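Local atomic coordinates of PA-I Galactophilic Lectin (Enterobacter cloacae, PDB entry 6YGQ), a protein that probably binds galactose-containing sugars, as its PA-IL relatives do, through a calcium ion held in loops of a beta-sandwich lectin domain. Residues N23-G28 / V134-E139; I49-A54 / H102-S107; A43-E48 / P109-L114; S87-L92 / F117-K122. All coordinates share one frame; numbering follows the deposited sequence.

Contact 1: N23-G28 / V134-E139; sequences NLIWSG and VEVYRE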
loop_
_atom_site.group_PDB
_atom_site.type_symbol
_atom_site.label_atom_id
_atom_site.label_comp_id
_atom_site.label_asym_id
_atom_site.label_seq_id
_atom_site.Cartn_x
_atom_site.Cartn_y
_atom_site.Cartn_z
ATOM N N ASN A 23 -16.336 5.417 -9.473
ATOM C CA ASN A 23 -16.451 6.202 -8.250
ATOM C C ASN A 23 -15.150 6.910 -7.883
ATOM O O ASN A 23 -15.047 7.474 -6.788
ATOM C CB ASN A 23 -16.913 5.312 -7.092
ATOM C CG ASN A 23 -15.891 4.263 -6.718
ATOM O OD1 ASN A 23 -15.171 3.745 -7.572
ATOM N ND2 ASN A 23 -15.826 3.938 -5.431
ATOM N N LEU A 24 -14.159 6.890 -8.770
ATOM C CA LEU A 24 -12.946 7.668 -8.559
ATOM C C LEU A 24 -13.292 9.151 -8.517
ATOM O O LEU A 24 -14.020 9.652 -9.379
ATOM C CB LEU A 24 -11.943 7.382 -9.677
ATOM C CG LEU A 24 -10.610 8.133 -9.646
ATOM C CD1 LEU A 24 -9.760 7.664 -8.476
ATOM C CD2 LEU A 24 -9.859 7.961 -10.964
ATOM N N ILE A 25 -12.790 9.853 -7.506
ATOM C CA ILE A 25 -13.012 11.288 -7.411
ATOM C C ILE A 25 -11.724 12.098 -7.466
ATOM O O ILE A 25 -11.789 13.317 -7.690
ATOM C CB ILE A 25 -13.810 11.651 -6.140
ATOM C CG1 ILE A 25 -13.098 11.155 -4.882
ATOM C CG2 ILE A 25 -15.215 11.066 -6.213
ATOM C CD1 ILE A 25 -13.851 11.471 -3.603
ATOM N N TRP A 26 -10.556 11.487 -7.285
ATOM C CA TRP A 26 -9.305 12.219 -7.417
ATOM C C TRP A 26 -8.155 11.238 -7.564
ATOM O O TRP A 26 -8.119 10.207 -6.887
ATOM C CB TRP A 26 -9.050 13.133 -6.212
ATOM C CG TRP A 26 -7.870 14.051 -6.395
ATOM C CD1 TRP A 26 -7.870 15.267 -7.015
ATOM C CD2 TRP A 26 -6.522 13.827 -5.952
ATOM N NE1 TRP A 26 -6.610 15.815 -6.985
ATOM C CE2 TRP A 26 -5.764 14.952 -6.339
ATOM C CE3 TRP A 26 -5.884 12.788 -5.268
ATOM C CZ2 TRP A 26 -4.402 15.066 -6.064
ATOM C CZ3 TRP A 26 -4.528 12.904 -4.997
ATOM C CH2 TRP A 26 -3.804 14.034 -5.394
ATOM N N SER A 27 -7.212 11.581 -8.437
ATOM C CA SER A 27 -6.000 10.791 -8.613
ATOM C C SER A 27 -4.857 11.736 -8.937
ATOM O O SER A 27 -4.917 12.461 -9.935
ATOM C CB SER A 27 -6.168 9.757 -9.722
ATOM O OG SER A 27 -4.979 9.004 -9.871
ATOM N N GLY A 28 -3.825 11.720 -8.109
ATOM C CA GLY A 28 -2.698 12.599 -8.298
ATOM C C GLY A 28 -1.503 12.143 -7.498
ATOM O O GLY A 28 -1.400 10.976 -7.114
ATOM N N VAL A 134 -1.584 8.625 -5.346
ATOM C CA VAL A 134 -2.724 8.456 -4.452
ATOM C C VAL A 134 -4.018 8.566 -5.246
ATOM O O VAL A 134 -4.167 9.457 -6.090
ATOM C CB VAL A 134 -2.710 9.496 -3.311
ATOM C CG1 VAL A 134 -3.808 9.188 -2.305
ATOM C CG2 VAL A 134 -1.346 9.542 -2.633
ATOM N N GLU A 135 -4.953 7.660 -4.966
ATOM C CA GLU A 135 -6.295 7.686 -5.528
ATOM C C GLU A 135 -7.308 7.855 -4.402
ATOM O O GLU A 135 -7.113 7.345 -3.294
ATOM C CB GLU A 135 -6.599 6.399 -6.311
ATOM C CG GLU A 135 -5.600 6.072 -7.414
ATOM C CD GLU A 135 -5.595 4.595 -7.789
ATOM O OE1 GLU A 135 -6.551 3.875 -7.423
ATOM O OE2 GLU A 135 -4.633 4.154 -8.454
ATOM N N VAL A 136 -8.395 8.573 -4.688
ATOM C CA VAL A 136 -9.469 8.801 -3.727
ATOM C C VAL A 136 -10.792 8.424 -4.378
ATOM O O VAL A 136 -11.097 8.886 -5.485
ATOM C CB VAL A 136 -9.512 10.263 -3.240
ATOM C CG1 VAL A 136 -10.575 10.434 -2.159
ATOM C CG2 VAL A 136 -8.150 10.694 -2.727
ATOM N N TYR A 137 -11.581 7.606 -3.684
ATOM C CA TYR A 137 -12.853 7.105 -4.187
ATOM C C TYR A 137 -13.980 7.481 -3.237
ATOM O O TYR A 137 -13.798 7.499 -2.016
ATOM C CB TYR A 137 -12.818 5.577 -4.349
ATOM C CG TYR A 137 -11.793 5.095 -5.343
ATOM C CD1 TYR A 137 -10.484 4.841 -4.955
ATOM C CD2 TYR A 137 -12.132 4.898 -6.673
ATOM C CE1 TYR A 137 -9.544 4.404 -5.867
ATOM C CE2 TYR A 137 -11.202 4.464 -7.588
ATOM C CZ TYR A 137 -9.911 4.216 -7.181
ATOM O OH TYR A 137 -8.985 3.783 -8.100
ATOM N N ARG A 138 -15.146 7.777 -3.806
ATOM C CA ARG A 138 -16.360 8.003 -3.033
ATOM C C ARG A 138 -17.090 6.675 -2.862
ATOM O O ARG A 138 -17.293 5.944 -3.838
ATOM C CB ARG A 138 -17.259 9.024 -3.731
ATOM C CG ARG A 138 -18.472 9.460 -2.921
ATOM C CD ARG A 138 -18.205 10.746 -2.143
ATOM N NE ARG A 138 -17.868 11.870 -3.015
ATOM C CZ ARG A 138 -17.637 13.110 -2.592
ATOM N NH1 ARG A 138 -17.708 13.400 -1.299
ATOM N NH2 ARG A 138 -17.335 14.063 -3.463
ATOM N N GLU A 139 -17.474 6.362 -1.627
ATOM C CA GLU A 139 -18.142 5.109 -1.317
ATOM C C GLU A 139 -19.592 5.358 -0.920
ATOM O O GLU A 139 -19.960 6.439 -0.452
ATOM C CB GLU A 139 -17.428 4.358 -0.185
ATOM C CG GLU A 139 -15.949 4.118 -0.416
ATOM C CD GLU A 139 -15.673 2.966 -1.365
ATOM O OE1 GLU A 139 -16.599 2.544 -2.090
ATOM O OE2 GLU A 139 -14.522 2.485 -1.386
#
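Ile25 and Trp26 both face Val136, the mark of a classic beta bulge in this antiparallel pair. The extra residue brings two amides onto one carbonyl: Val136 O accepts from Ile25 N at 2.8 Å and, less directly, from Trp26 N at 3.2 Å. Ile25 can be followed outward. Its CB lies 3.9 Å from Val136 O, and chi1 of 57°, with CG1 between the backbone N and the carbonyl carbon, brings CG1 within 3.1 Å of Val136 O. CD1 reaches Val136 CG1 at 3.7 Å and lies over one face of the Arg138 guanidinium. The other branch, CG2, rests on Arg138 CB. A branched aliphatic chain thus covers a valine, the CB of Arg138 and part of one face of its guanidinium, whose charge pairs with Glu48. On the face with Leu24, CD1 of that residue makes a CH-pi contact 3.9 Å from the Tyr137 ring centroid. Trp26, on the opposite face, lays CE3 against Val136 CG2 at 4.0 Å. Asn23 ND2 donates to Arg138 O at 3.0 Å, from above the carbonyl plane, while Asn23 OD1 bonds to Ser21; the same ND2 also meets Tyr104 of the second subunit. The chemistry is two-sided: Trp26 and the valines supply apolar surface toward the sandwich interior, whereas Asn23, Tyr137 and Glu139 meet Tyr104 and Arg105 of the second subunit, while Glu139 OE2 also bonds Thr51 OG1 within the chain.

Contact 2: I49-A54 / H102-S107; sequences IITILA and HKYRWS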
loop_
_atom_site.group_PDB
_atom_site.type_symbol
_atom_site.label_atom_id
_atom_site.label_comp_id
_atom_site.label_asym_id
_atom_site.label_seq_id
_atom_site.Cartn_x
_atom_site.Cartn_y
_atom_site.Cartn_z
ATOM N N ILE A 49 -18.331 8.853 3.013
ATOM C CA ILE A 49 -17.423 7.714 3.102
ATOM C C ILE A 49 -16.524 7.735 1.873
ATOM O O ILE A 49 -17.014 7.743 0.737
ATOM C CB ILE A 49 -18.181 6.382 3.204
ATOM C CG1 ILE A 49 -19.148 6.407 4.389
ATOM C CG2 ILE A 49 -17.199 5.225 3.347
ATOM C CD1 ILE A 49 -20.018 5.169 4.499
ATOM N N ILE A 50 -15.209 7.734 2.099
ATOM C CA ILE A 50 -14.239 7.748 1.017
ATOM C C ILE A 50 -13.186 6.679 1.269
ATOM O O ILE A 50 -12.987 6.216 2.394
ATOM C CB ILE A 50 -13.567 9.130 0.841
ATOM C CG1 ILE A 50 -12.773 9.524 2.088
ATOM C CG2 ILE A 50 -14.612 10.190 0.523
ATOM C CD1 ILE A 50 -11.839 10.699 1.863
ATOM N N THR A 51 -12.506 6.294 0.193
ATOM C CA THR A 51 -11.401 5.350 0.256
ATOM C C THR A 51 -10.184 5.986 -0.395
ATOM O O THR A 51 -10.278 6.524 -1.503
ATOM C CB THR A 51 -11.757 4.031 -0.436
ATOM O OG1 THR A 51 -12.707 3.316 0.365
ATOM C CG2 THR A 51 -10.510 3.182 -0.638
ATOM N N ILE A 52 -9.050 5.929 0.295
ATOM C CA ILE A 52 -7.789 6.463 -0.203
ATOM C C ILE A 52 -6.821 5.300 -0.373
ATOM O O ILE A 52 -6.686 4.463 0.528
ATOM C CB ILE A 52 -7.208 7.531 0.743
ATOM C CG1 ILE A 52 -8.249 8.614 1.038
ATOM C CG2 ILE A 52 -5.958 8.151 0.132
ATOM C CD1 ILE A 52 -7.981 9.389 2.316
ATOM N N LEU A 53 -6.156 5.247 -1.528
ATOM C CA LEU A 53 -5.192 4.202 -1.851
ATOM C C LEU A 53 -3.904 4.839 -2.347
ATOM O O LEU A 53 -3.944 5.813 -3.104
ATOM C CB LEU A 53 -5.737 3.257 -2.921
ATOM C CG LEU A 53 -7.129 2.681 -2.665
ATOM C CD1 LEU A 53 -7.639 1.977 -3.913
ATOM C CD2 LEU A 53 -7.094 1.736 -1.478
ATOM N N ALA A 54 -2.763 4.274 -1.952
ATOM C CA ALA A 54 -1.492 4.906 -2.273
ATOM C C ALA A 54 -0.396 3.877 -2.509
ATOM O O ALA A 54 -0.465 2.737 -2.046
ATOM C CB ALA A 54 -1.061 5.871 -1.158
ATOM N N HIS A 102 -3.402 2.583 2.541
ATOM C CA HIS A 102 -4.821 2.588 2.229
ATOM C C HIS A 102 -5.621 2.956 3.466
ATOM O O HIS A 102 -5.294 2.537 4.578
ATOM C CB HIS A 102 -5.278 1.221 1.697
ATOM C CG HIS A 102 -4.775 0.056 2.493
ATOM N ND1 HIS A 102 -5.372 -0.360 3.664
ATOM C CD2 HIS A 102 -3.740 -0.790 2.278
ATOM C CE1 HIS A 102 -4.723 -1.408 4.139
ATOM N NE2 HIS A 102 -3.727 -1.688 3.319
ATOM N N LYS A 103 -6.665 3.751 3.253
ATOM C CA LYS A 103 -7.680 4.030 4.262
ATOM C C LYS A 103 -9.025 3.685 3.639
ATOM O O LYS A 103 -9.531 4.427 2.791
ATOM C CB LYS A 103 -7.635 5.484 4.717
ATOM C CG LYS A 103 -8.181 5.679 6.112
ATOM C CD LYS A 103 -8.135 7.134 6.533
ATOM C CE LYS A 103 -7.750 7.272 8.001
ATOM N NZ LYS A 103 -8.677 6.566 8.927
ATOM N N TYR A 104 -9.598 2.562 4.052
ATOM C CA TYR A 104 -10.736 1.959 3.371
ATOM C C TYR A 104 -12.035 2.329 4.070
ATOM O O TYR A 104 -12.173 2.139 5.283
ATOM C CB TYR A 104 -10.555 0.440 3.328
ATOM C CG TYR A 104 -11.625 -0.322 2.586
ATOM C CD1 TYR A 104 -11.756 -0.216 1.208
ATOM C CD2 TYR A 104 -12.488 -1.170 3.265
ATOM C CE1 TYR A 104 -12.730 -0.925 0.529
ATOM C CE2 TYR A 104 -13.464 -1.881 2.595
ATOM C CZ TYR A 104 -13.580 -1.755 1.229
ATOM O OH TYR A 104 -14.551 -2.462 0.559
ATOM N N ARG A 105 -12.984 2.854 3.296
ATOM C CA ARG A 105 -14.309 3.219 3.791
ATOM C C ARG A 105 -14.201 4.095 5.037
ATOM O O ARG A 105 -14.729 3.788 6.107
ATOM C CB ARG A 105 -15.146 1.968 4.064
ATOM C CG ARG A 105 -15.520 1.213 2.807
ATOM C CD ARG A 105 -16.536 0.118 3.082
ATOM N NE ARG A 105 -16.931 -0.538 1.839
ATOM C CZ ARG A 105 -17.841 -0.058 0.996
ATOM N NH1 ARG A 105 -18.468 1.081 1.262
ATOM N NH2 ARG A 105 -18.126 -0.723 -0.115
ATOM N N TRP A 106 -13.496 5.208 4.868
ATOM C CA TRP A 106 -13.287 6.168 5.942
ATOM C C TRP A 106 -14.498 7.078 6.048
ATOM O O TRP A 106 -14.841 7.779 5.089
ATOM C CB TRP A 106 -12.026 6.982 5.666
ATOM C CG TRP A 106 -11.693 8.008 6.704
ATOM C CD1 TRP A 106 -11.967 7.948 8.038
ATOM C CD2 TRP A 106 -11.006 9.247 6.491
ATOM N NE1 TRP A 106 -11.496 9.076 8.670
ATOM C CE2 TRP A 106 -10.902 9.888 7.741
ATOM C CE3 TRP A 106 -10.469 9.877 5.365
ATOM C CZ2 TRP A 106 -10.283 11.128 7.894
ATOM C CZ3 TRP A 106 -9.856 11.107 5.518
ATOM C CH2 TRP A 106 -9.767 11.718 6.773
ATOM N N SER A 107 -15.157 7.083 7.194
ATOM C CA SER A 107 -16.246 8.020 7.412
ATOM C C SER A 107 -15.644 9.358 7.797
ATOM O O SER A 107 -15.117 9.523 8.908
ATOM C CB SER A 107 -17.224 7.525 8.464
ATOM O OG SER A 107 -18.378 8.350 8.501
#
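Ile50 and Trp106 form a hydrogen-bonded antiparallel pair, their side chains side by side and pointing the same way. Ile50 CD1 packs 3.8 Å from Trp106 CE3, and Ile52 CD1 reaches that same CE3 at 4.0 Å, a broad indole suiting two neighbouring isoleucines. Lys103 carries its CD across one indole face, its aliphatic chain serving as apolar cover. Between Ile50 and Ile52 the register slips by one residue, and a side chain takes up the backbone amide there: Arg105 N donates to Thr51 OG1 at 3.0 Å, nearly straight at 170°. Chi1 of -72° sets this oxygen beside its own backbone N, where it can also bond to Glu139 OE2. Arg105 itself has a left-handed backbone, which turns the corner, while Ile49 CG2 rests 3.5 Å from Arg105 CA. Further out, Arg105 CG lies over the centre of the Tyr104 ring. Glu139 of the second subunit forms a salt bridge with Arg105 NH2 and a hydrogen bond with Tyr104 OH, which gives both tips a partner across the interface. The arrangement is a beta bulge with a corner, set in the antiparallel sheet of a galactose-binding-domain-like sandwich at its dimer interface.

Contact 3: A43-E48 / P109-L114; sequences ALKAGE and PAEGTL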
loop_
_atom_site.group_PDB
_atom_site.type_symbol
_atom_site.label_atom_id
_atom_site.label_comp_id
_atom_site.label_asym_id
_atom_site.label_seq_id
_atom_site.Cartn_x
_atom_site.Cartn_y
_atom_site.Cartn_z
ATOM N N ALA A 43 -13.851 18.663 -1.855
ATOM C CA ALA A 43 -14.591 19.256 -0.746
ATOM C C ALA A 43 -15.428 18.167 -0.089
ATOM O O ALA A 43 -16.402 17.683 -0.677
ATOM C CB ALA A 43 -15.466 20.405 -1.238
ATOM N N LEU A 44 -15.052 17.780 1.123
ATOM C CA LEU A 44 -15.742 16.729 1.851
ATOM C C LEU A 44 -16.696 17.323 2.879
ATOM O O LEU A 44 -16.489 18.428 3.386
ATOM C CB LEU A 44 -14.747 15.812 2.562
ATOM C CG LEU A 44 -13.780 15.021 1.685
ATOM C CD1 LEU A 44 -12.692 14.410 2.556
ATOM C CD2 LEU A 44 -14.515 13.953 0.897
ATOM N N LYS A 45 -17.746 16.570 3.184
ATOM C CA LYS A 45 -18.651 16.899 4.272
ATOM C C LYS A 45 -18.665 15.746 5.265
ATOM O O LYS A 45 -18.528 14.577 4.887
ATOM C CB LYS A 45 -20.067 17.184 3.760
ATOM C CG LYS A 45 -20.186 18.514 3.016
ATOM C CD LYS A 45 -21.634 18.909 2.695
ATOM C CE LYS A 45 -22.593 18.719 3.868
ATOM N NZ LYS A 45 -24.006 19.018 3.489
ATOM N N ALA A 46 -18.810 16.091 6.541
ATOM C CA ALA A 46 -18.838 15.085 7.592
ATOM C C ALA A 46 -19.863 14.009 7.262
ATOM O O ALA A 46 -20.986 14.306 6.845
ATOM C CB ALA A 46 -19.167 15.740 8.934
ATOM N N GLY A 47 -19.463 12.753 7.433
ATOM C CA GLY A 47 -20.338 11.627 7.228
ATOM C C GLY A 47 -20.198 10.953 5.880
ATOM O O GLY A 47 -20.638 9.807 5.729
ATOM N N GLU A 48 -19.617 11.634 4.896
ATOM C CA GLU A 48 -19.309 10.983 3.631
ATOM C C GLU A 48 -18.285 9.877 3.862
ATOM O O GLU A 48 -17.480 9.931 4.795
ATOM C CB GLU A 48 -18.783 12.007 2.621
ATOM C CG GLU A 48 -19.822 13.051 2.212
ATOM C CD GLU A 48 -19.277 14.109 1.265
ATOM O OE1 GLU A 48 -18.040 14.247 1.158
ATOM O OE2 GLU A 48 -20.090 14.811 0.627
ATOM N N PRO A 109 -14.686 12.719 9.230
ATOM C CA PRO A 109 -15.164 13.241 10.515
ATOM C C PRO A 109 -15.505 14.723 10.512
ATOM O O PRO A 109 -16.184 15.192 11.431
ATOM C CB PRO A 109 -13.990 12.948 11.462
ATOM C CG PRO A 109 -12.783 13.029 10.579
ATOM C CD PRO A 109 -13.217 12.576 9.200
ATOM N N ALA A 110 -15.059 15.475 9.508
ATOM C CA ALA A 110 -15.297 16.910 9.510
ATOM C C ALA A 110 -15.396 17.434 8.087
ATOM O O ALA A 110 -14.909 16.819 7.136
ATOM C CB ALA A 110 -14.191 17.658 10.271
ATOM N N GLU A 111 -16.039 18.593 7.959
ATOM C CA GLU A 111 -16.192 19.252 6.671
ATOM C C GLU A 111 -14.936 20.041 6.331
ATOM O O GLU A 111 -14.375 20.742 7.178
ATOM C CB GLU A 111 -17.406 20.181 6.699
ATOM C CG GLU A 111 -17.702 20.887 5.387
ATOM C CD GLU A 111 -18.948 21.749 5.468
ATOM O OE1 GLU A 111 -18.944 22.724 6.248
ATOM O OE2 GLU A 111 -19.932 21.454 4.756
ATOM N N GLY A 112 -14.496 19.922 5.090
ATOM C CA GLY A 112 -13.319 20.636 4.646
ATOM C C GLY A 112 -12.796 20.059 3.350
ATOM O O GLY A 112 -13.329 19.092 2.808
ATOM N N THR A 113 -11.730 20.688 2.861
ATOM C CA THR A 113 -11.056 20.241 1.651
ATOM C C THR A 113 -9.910 19.311 2.024
ATOM O O THR A 113 -9.137 19.604 2.945
ATOM C CB THR A 113 -10.536 21.427 0.843
ATOM O OG1 THR A 113 -11.635 22.274 0.486
ATOM C CG2 THR A 113 -9.835 20.949 -0.423
ATOM N N LEU A 114 -9.803 18.202 1.301
ATOM C CA LEU A 114 -8.834 17.166 1.616
ATOM C C LEU A 114 -7.454 17.533 1.089
ATOM O O LEU A 114 -7.286 17.821 -0.101
ATOM C CB LEU A 114 -9.278 15.831 1.018
ATOM C CG LEU A 114 -8.301 14.658 1.117
ATOM C CD1 LEU A 114 -8.076 14.286 2.571
ATOM C CD2 LEU A 114 -8.808 13.458 0.325
#
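Leu44 and Gly112 are joined by the two backbone hydrogen bonds of this contact. Leu44 N donates to Gly112 O at 2.7 Å, and Gly112 N returns a bond to Leu44 O at 3.0 Å, closing a hydrogen-bonded antiparallel pair; Ala43 and Thr113 follow as the non-hydrogen-bonded one. Beyond Leu44 the regular pairing gives out, although Glu111 CA still points a C-H at Leu44 O from 3.4 Å. The apolar share is small: Leu44 CD1 meets Leu114 CB at 4.0 Å, both leucines being buried, and Ala46 CB, a compact side chain on an exposed turn, sits near Pro109 O. The carboxylate of Glu111 lies against the aliphatic stem of Lys45. The two run side by side, pointing the same way, and Glu111 OE2 comes 3.4 Å from Lys45 CG; Lys45 NZ stays 4.9 Å from that oxygen, so opposite charges may attract without forming a salt bridge. Lys45 to Glu48 is a type II beta turn, closed by Glu48 N to Lys45 O at 3.1 Å, whose third position is taken by Gly47 with phi 98°, an angle at which a side chain would jam against the preceding carbonyl. Glu48 OE1 accepts from Lys45 N at 3.1 Å, from above the carboxylate plane, and forms a salt bridge with Arg138, so one oxygen ties the turn to strand 129-139. Ala110 O is buried without a polar partner. The pairing lies at one end of strands 38-44 and 112-118, the former an outermost strand of the four-stranded sheet, and the turn leads into strand 49-59 of the other sheet.

Contact 4: S87-L92 / F117-K122; sequences SLQARL and FFADGK. With CA (calcium ion), chain E.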
loop_
_atom_site.group_PDB
_atom_site.type_symbol
_atom_site.label_atom_id
_atom_site.label_comp_id
_atom_site.label_asym_id
_atom_site.label_seq_id
_atom_site.Cartn_x
_atom_site.Cartn_y
_atom_site.Cartn_z
ATOM N N SER A 87 3.860 7.309 6.437
ATOM C CA SER A 87 4.431 8.495 5.811
ATOM C C SER A 87 3.374 9.314 5.080
ATOM O O SER A 87 3.488 10.543 5.008
ATOM C CB SER A 87 5.544 8.094 4.842
ATOM O OG SER A 87 6.684 7.618 5.537
ATOM N N LEU A 88 2.353 8.663 4.528
ATOM C CA LEU A 88 1.254 9.369 3.888
ATOM C C LEU A 88 0.156 9.631 4.910
ATOM O O LEU A 88 -0.333 8.702 5.564
ATOM C CB LEU A 88 0.684 8.579 2.711
ATOM C CG LEU A 88 -0.515 9.240 2.022
ATOM C CD1 LEU A 88 -0.108 10.562 1.373
ATOM C CD2 LEU A 88 -1.128 8.298 0.994
ATOM N N GLN A 89 -0.230 10.894 5.028
ATOM C CA GLN A 89 -1.263 11.322 5.951
ATOM C C GLN A 89 -2.213 12.253 5.219
ATOM O O GLN A 89 -1.909 12.769 4.140
ATOM C CB GLN A 89 -0.656 12.015 7.173
ATOM C CG GLN A 89 0.559 11.284 7.720
ATOM C CD GLN A 89 0.675 11.371 9.222
ATOM O OE1 GLN A 89 0.100 12.260 9.853
ATOM N NE2 GLN A 89 1.431 10.449 9.808
ATOM N N ALA A 90 -3.381 12.440 5.819
ATOM C CA ALA A 90 -4.397 13.351 5.323
ATOM C C ALA A 90 -4.501 14.529 6.279
ATOM O O ALA A 90 -4.364 14.369 7.496
ATOM C CB ALA A 90 -5.751 12.650 5.197
ATOM N N ARG A 91 -4.714 15.715 5.722
ATOM C CA ARG A 91 -4.975 16.915 6.504
ATOM C C ARG A 91 -6.362 17.420 6.141
ATOM O O ARG A 91 -6.683 17.575 4.957
ATOM C CB ARG A 91 -3.924 17.997 6.257
ATOM C CG ARG A 91 -4.135 19.250 7.100
ATOM C CD ARG A 91 -2.830 19.749 7.711
ATOM N NE ARG A 91 -1.804 19.992 6.699
ATOM C CZ ARG A 91 -0.565 19.500 6.737
ATOM N NH1 ARG A 91 -0.170 18.725 7.739
ATOM N NH2 ARG A 91 0.284 19.789 5.761
ATOM N N LEU A 92 -7.179 17.665 7.159
ATOM C CA LEU A 92 -8.567 18.073 6.975
ATOM C C LEU A 92 -8.939 18.910 8.188
ATOM O O LEU A 92 -8.841 18.425 9.317
ATOM C CB LEU A 92 -9.475 16.849 6.840
ATOM C CG LEU A 92 -10.963 17.073 6.577
ATOM C CD1 LEU A 92 -11.213 17.507 5.146
ATOM C CD2 LEU A 92 -11.733 15.795 6.900
ATOM N N PHE A 117 -0.443 14.687 2.388
ATOM C CA PHE A 117 0.913 15.175 2.578
ATOM C C PHE A 117 1.824 14.056 3.057
ATOM O O PHE A 117 1.378 13.056 3.625
ATOM C CB PHE A 117 0.944 16.381 3.553
ATOM C CG PHE A 117 0.733 16.024 5.002
ATOM C CD1 PHE A 117 -0.544 15.879 5.520
ATOM C CD2 PHE A 117 1.814 15.862 5.852
ATOM C CE1 PHE A 117 -0.737 15.562 6.856
ATOM C CE2 PHE A 117 1.631 15.541 7.187
ATOM C CZ PHE A 117 0.353 15.393 7.690
ATOM N N PHE A 118 3.111 14.233 2.760
ATOM C CA PHE A 118 4.182 13.377 3.248
ATOM C C PHE A 118 4.622 13.884 4.614
ATOM O O PHE A 118 4.883 15.079 4.785
ATOM C CB PHE A 118 5.349 13.390 2.258
ATOM C CG PHE A 118 6.514 12.535 2.666
ATOM C CD1 PHE A 118 7.587 13.084 3.348
ATOM C CD2 PHE A 118 6.546 11.186 2.349
ATOM C CE1 PHE A 118 8.666 12.301 3.720
ATOM C CE2 PHE A 118 7.621 10.398 2.720
ATOM C CZ PHE A 118 8.684 10.959 3.406
ATOM N N ALA A 119 4.697 12.981 5.586
ATOM C CA ALA A 119 5.002 13.343 6.963
ATOM C C ALA A 119 6.513 13.412 7.164
ATOM O O ALA A 119 7.221 12.426 6.939
ATOM C CB ALA A 119 4.381 12.338 7.932
ATOM N N ASP A 120 6.998 14.572 7.599
ATOM C CA ASP A 120 8.405 14.740 7.930
ATOM C C ASP A 120 8.514 15.865 8.946
ATOM O O ASP A 120 7.560 16.608 9.187
ATOM C CB ASP A 120 9.252 15.030 6.687
ATOM C CG ASP A 120 10.726 14.712 6.895
ATOM O OD1 ASP A 120 11.088 14.217 7.984
ATOM O OD2 ASP A 120 11.523 14.958 5.966
ATOM N N GLY A 121 9.691 15.976 9.552
ATOM C CA GLY A 121 9.900 17.000 10.551
ATOM C C GLY A 121 9.828 18.392 9.958
ATOM O O GLY A 121 10.173 18.625 8.800
ATOM N N LYS A 122 9.357 19.331 10.774
ATOM C CA LYS A 122 9.318 20.727 10.364
ATOM C C LYS A 122 10.703 21.177 9.921
ATOM O O LYS A 122 11.695 20.962 10.623
ATOM C CB LYS A 122 8.814 21.597 11.516
ATOM C CG LYS A 122 8.439 23.012 11.109
ATOM C CD LYS A 122 8.181 23.893 12.324
ATOM C CE LYS A 122 8.817 25.265 12.154
ATOM N NZ LYS A 122 10.284 25.237 12.417
HETATM CA CA CA E . 13.961 14.976 5.467
HETATM O O HOH W 1 7.462 9.819 7.104
HETATM O O HOH W 2 13.702 14.146 7.786
HETATM O O HOH W 3 16.141 15.166 6.753
#
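Gln89 and Phe117 are a hydrogen-bonded pair in the four-stranded antiparallel sheet, where strand 112-118 runs out into the calcium-binding loop. Gln89 N donates to Phe117 O and Phe117 N to Gln89 O, both at 3.0 Å; two residues on, Ala119 N reaches Ser87 O at 2.8 Å. The Phe117 ring meets two side chains. Gln89 CB touches CZ at 3.6 Å, and the Arg91 guanidinium lies flat on one ring face, its plane 27° from that of the ring, a cation-pi stack in which Arg91 NH1 comes within 3.3 Å of Phe117 CE1. Asn96 takes a hydrogen bond from that same NH1, helping to orient the guanidinium. Ser87, small and polar, rests CB against Phe118 CE2 while a water bridges its OG to Ala119 O. Beyond the pairing, Asp120 OD2 binds the calcium ion at 2.5 Å, and Asp120 OD1 accepts from Gly121 N. Asn60, Gln124, Asp127, Asn128 and two waters complete the site. The pairing thus runs up to Ala119, next to the calcium ligand Asp120, and the stack covers Phe117 further back; the calcium-bound waters may, as in PA-IL, give way to sugar hydroxyls.

How the contacts relate
Contact 4 is the most buried and lies closest to the chain's centre, contacts 1 and 2 are partly buried, and contact 3 is a surface pairing. Contacts 1 and 2 belong to one sheet, where strands 129-139 and 49-59 are neighbours joined by Tyr137 N and Thr51 O, and both touch the second subunit. Contacts 3 and 4 share strand 112-118 in the opposing sheet and touch no other chain. Between the sheets, Leu88 of contact 4 packs on Val134 and Ala54, and Leu44 on Ile50. Bulges and interfacial polar groups distinguish contacts 1 and 2, a turn contact 3, and a cation-pi stack beside calcium contact 4.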